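AOC_like domain-containing protein (PDB 7DVI) catalyses an exo-selective intermolecular Diels-Alder reaction on non-natural substrates and folds as a small barrel of the allene oxide cyclase-like family. Local coordinates at residues Tyr86-Phe91 with Val114-Val119. Sequence-based numbering, arbitrary orientation.
Sequences YSEDLF and VGYPAV. With EDO (1,2-ethanediol), chain R.
Y86 and Y116 approach with their CA atoms 8.3 Å apart, on strands 82-92 and 114-121, which share no ladder because strand 95-104 runs between them, so side chains alone make the contact inside the barrel. The phenol of Y116 reaches across to the other strand, and its OH gives a hydrogen bond to OE2 of E88 at 2.7 Å. That oxygen lies at the edge of the Y116 ring, near its plane, yet the hydroxyl meets it from above the carboxylate, 51° out of the carboxylate plane. E88 places the acid there with CG between the backbone N and the carbonyl carbon (chi1 64°) and an extended chain beyond. Several partners hold the buried carboxylate: R132 forms a salt bridge with OE2 and T67 a hydrogen bond with OE1. Beside this bond, CE2 of Y116 packs on CB of Y86 at 3.5 Å. The two rings are nearly parallel, 16° between planes, but slid so far apart, with centroids 5.7 Å from each other, that they barely overlap. The Y86 ring leads away from Y116 and meets the ring of Y71, and that of W134 edge-to-face. Its OH lies 2.4 Å from O1 of an ethanediol that Q32 also holds, a hydrogen bond so short that its exact length is doubtful. With a dimethyl sulfoxide close to Y116, these small molecules, probably from the crystallisation liquor, are consistent with an interior pocket lined by aromatic and charged side chains, in the eight-stranded antiparallel barrel of the allene oxide cyclase-like fold.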
ATOM      1  N   TYR A  86       1.428  -8.974  -3.776  1.00 24.92           N
ATOM      2  CA  TYR A  86       1.822 -10.013  -2.807  1.00 23.56           C
ATOM      3  C   TYR A  86       0.965  -9.862  -1.530  1.00 24.71           C
ATOM      4  O   TYR A  86       0.644  -8.722  -1.090  1.00 23.67           O
ATOM      5  CB  TYR A  86       3.290  -9.852  -2.416  1.00 26.96           C
ATOM      6  CG  TYR A  86       4.270 -10.258  -3.467  1.00 31.61           C
ATOM      7  CD1 TYR A  86       4.607  -9.383  -4.491  1.00 32.63           C
ATOM      8  CD2 TYR A  86       4.901 -11.498  -3.424  1.00 31.89           C
ATOM      9  CE1 TYR A  86       5.502  -9.750  -5.479  1.00 29.37           C
ATOM     10  CE2 TYR A  86       5.843 -11.851  -4.393  1.00 31.38           C
ATOM     11  CZ  TYR A  86       6.102 -10.994  -5.441  1.00 32.33           C
ATOM     12  OH  TYR A  86       6.997 -11.338  -6.414  1.00 36.18           O
ATOM     13  N   SER A  87       0.577 -10.993  -0.982  1.00 24.42           N
ATOM     14  CA  SER A  87      -0.105 -11.113   0.328  0.50 26.45           C
ATOM     15  C   SER A  87       0.461 -12.314   1.071  1.00 26.98           C
ATOM     16  O   SER A  87       0.435 -13.431   0.469  1.00 26.30           O
ATOM     17  CB  SER A  87      -1.576 -11.274   0.146  0.50 24.83           C
ATOM     18  OG  SER A  87      -2.239 -10.941   1.338  0.50 25.92           O
ATOM     19  N   GLU A  88       0.849 -12.117   2.328  1.00 26.17           N
ATOM     20  CA  GLU A  88       1.379 -13.230   3.121  1.00 25.53           C
ATOM     21  C   GLU A  88       1.129 -13.028   4.634  1.00 25.78           C
ATOM     22  O   GLU A  88       0.951 -11.891   5.101  1.00 22.22           O
ATOM     23  CB  GLU A  88       2.875 -13.393   2.865  1.00 22.93           C
ATOM     24  CG  GLU A  88       3.693 -12.244   3.307  1.00 23.89           C
ATOM     25  CD  GLU A  88       5.091 -12.231   2.749  1.00 26.85           C
ATOM     26  OE1 GLU A  88       5.729 -13.334   2.719  1.00 31.46           O
ATOM     27  OE2 GLU A  88       5.571 -11.101   2.486  1.00 28.69           O
ATOM     28  N   ASP A  89       1.299 -14.118   5.349  1.00 24.31           N
ATOM     29  CA  ASP A  89       1.311 -14.142   6.840  1.00 26.22           C
ATOM     30  C   ASP A  89       2.612 -14.810   7.311  1.00 28.31           C
ATOM     31  O   ASP A  89       2.898 -15.936   6.854  1.00 28.54           O
ATOM     32  CB  ASP A  89       0.050 -14.820   7.312  1.00 23.00           C
ATOM     33  CG  ASP A  89      -1.181 -14.106   6.789  1.00 27.17           C
ATOM     34  OD1 ASP A  89      -1.387 -12.963   7.193  1.00 26.03           O
ATOM     35  OD2 ASP A  89      -1.885 -14.697   5.939  1.00 24.74           O
ATOM     36  N   LEU A  90       3.337 -14.115   8.188  1.00 29.39           N
ATOM     37  CA  LEU A  90       4.611 -14.557   8.802  1.00 29.76           C
ATOM     38  C   LEU A  90       4.329 -14.965  10.253  1.00 31.89           C
ATOM     39  O   LEU A  90       3.684 -14.170  10.994  1.00 28.31           O
ATOM     40  CB  LEU A  90       5.614 -13.418   8.694  1.00 30.62           C
ATOM     41  CG  LEU A  90       5.880 -12.945   7.257  1.00 30.13           C
ATOM     42  CD1 LEU A  90       5.114 -11.662   6.952  1.00 28.58           C
ATOM     43  CD2 LEU A  90       7.364 -12.727   7.007  1.00 34.19           C
ATOM     44  N   PHE A  91       4.635 -16.222  10.560  1.00 30.71           N
ATOM     45  CA  PHE A  91       4.467 -16.849  11.896  1.00 32.18           C
ATOM     46  C   PHE A  91       5.877 -17.013  12.467  1.00 33.16           C
ATOM     47  O   PHE A  91       6.627 -17.858  11.960  1.00 38.84           O
ATOM     48  CB  PHE A  91       3.719 -18.159  11.697  1.00 29.96           C
ATOM     49  CG  PHE A  91       2.293 -17.955  11.268  1.00 31.57           C
ATOM     50  CD1 PHE A  91       1.279 -17.795  12.199  1.00 29.23           C
ATOM     51  CD2 PHE A  91       1.977 -17.891   9.906  1.00 34.39           C
ATOM     52  CE1 PHE A  91      -0.034 -17.603  11.799  1.00 29.43           C
ATOM     53  CE2 PHE A  91       0.664 -17.734   9.502  1.00 31.59           C
ATOM     54  CZ  PHE A  91      -0.338 -17.555  10.442  1.00 32.06           C
ATOM     55  N   VAL A 114      12.790  -5.349  -2.948  1.00 35.92           N
ATOM     56  CA  VAL A 114      11.344  -5.028  -3.025  1.00 33.69           C
ATOM     57  C   VAL A 114      10.762  -5.120  -1.618  1.00 36.44           C
ATOM     58  O   VAL A 114      11.417  -5.667  -0.714  1.00 32.08           O
ATOM     59  CB  VAL A 114      10.635  -5.970  -4.011  1.00 35.14           C
ATOM     60  CG1 VAL A 114      11.231  -5.858  -5.422  1.00 35.74           C
ATOM     61  CG2 VAL A 114      10.629  -7.418  -3.540  1.00 35.20           C
ATOM     62  N   GLY A 115       9.547  -4.634  -1.455  1.00 33.81           N
ATOM     63  CA  GLY A 115       8.716  -4.974  -0.282  1.00 32.10           C
ATOM     64  C   GLY A 115       7.490  -4.098  -0.196  1.00 30.88           C
ATOM     65  O   GLY A 115       7.193  -3.331  -1.162  1.00 26.47           O
ATOM     66  N   TYR A 116       6.789  -4.194   0.936  1.00 29.17           N
ATOM     67  CA  TYR A 116       5.444  -3.596   1.075  1.00 28.46           C
ATOM     68  C   TYR A 116       5.059  -3.558   2.559  1.00 29.50           C
ATOM     69  O   TYR A 116       5.736  -4.149   3.419  1.00 27.07           O
ATOM     70  CB  TYR A 116       4.443  -4.432   0.275  1.00 27.52           C
ATOM     71  CG  TYR A 116       4.786  -5.901   0.233  1.00 27.79           C
ATOM     72  CD1 TYR A 116       4.567  -6.746   1.303  1.00 25.45           C
ATOM     73  CD2 TYR A 116       5.366  -6.449  -0.902  1.00 28.82           C
ATOM     74  CE1 TYR A 116       4.937  -8.083   1.249  1.00 27.23           C
ATOM     75  CE2 TYR A 116       5.753  -7.766  -0.958  1.00 27.63           C
ATOM     76  CZ  TYR A 116       5.562  -8.600   0.125  1.00 30.99           C
ATOM     77  OH  TYR A 116       5.932  -9.931   0.026  1.00 27.57           O
ATOM     78  N   PRO A 117       3.980  -2.826   2.872  1.00 28.61           N
ATOM     79  CA  PRO A 117       3.557  -2.644   4.259  1.00 31.28           C
ATOM     80  C   PRO A 117       3.257  -3.959   4.986  1.00 29.02           C
ATOM     81  O   PRO A 117       2.785  -4.923   4.418  1.00 24.97           O
ATOM     82  CB  PRO A 117       2.309  -1.748   4.155  1.00 30.16           C
ATOM     83  CG  PRO A 117       2.518  -1.012   2.833  1.00 30.73           C
ATOM     84  CD  PRO A 117       3.175  -2.023   1.928  1.00 28.70           C
ATOM     85  N   ALA A 118       3.482  -3.883   6.296  1.00 27.58           N
ATOM     86  CA  ALA A 118       3.299  -4.981   7.241  1.00 25.83           C
ATOM     87  C   ALA A 118       2.696  -4.418   8.539  1.00 26.18           C
ATOM     88  O   ALA A 118       2.994  -3.270   8.894  1.00 25.30           O
ATOM     89  CB  ALA A 118       4.628  -5.639   7.470  1.00 24.48           C
ATOM     90  N   VAL A 119       1.845  -5.212   9.163  1.00 29.48           N
ATOM     91  CA  VAL A 119       1.161  -4.847  10.433  1.00 29.75           C
ATOM     92  C   VAL A 119       1.323  -6.022  11.392  1.00 27.25           C
ATOM     93  O   VAL A 119       1.102  -7.197  10.998  1.00 29.03           O
ATOM     94  CB  VAL A 119      -0.326  -4.471  10.227  1.00 29.22           C
ATOM     95  CG1 VAL A 119      -1.135  -5.583   9.588  1.00 30.21           C
ATOM     96  CG2 VAL A 119      -0.972  -4.043  11.551  1.00 30.75           C
TER
HETATM   97  C1  EDO R 217       8.001 -14.745  -6.031  1.00 54.04           C
HETATM   98  O1  EDO R 217       8.270 -13.382  -6.112  1.00 55.23           O
HETATM   99  C2  EDO R 217       8.249 -15.269  -4.664  1.00 57.11           C
HETATM  100  O2  EDO R 217       8.408 -16.687  -4.613  1.00 61.10           O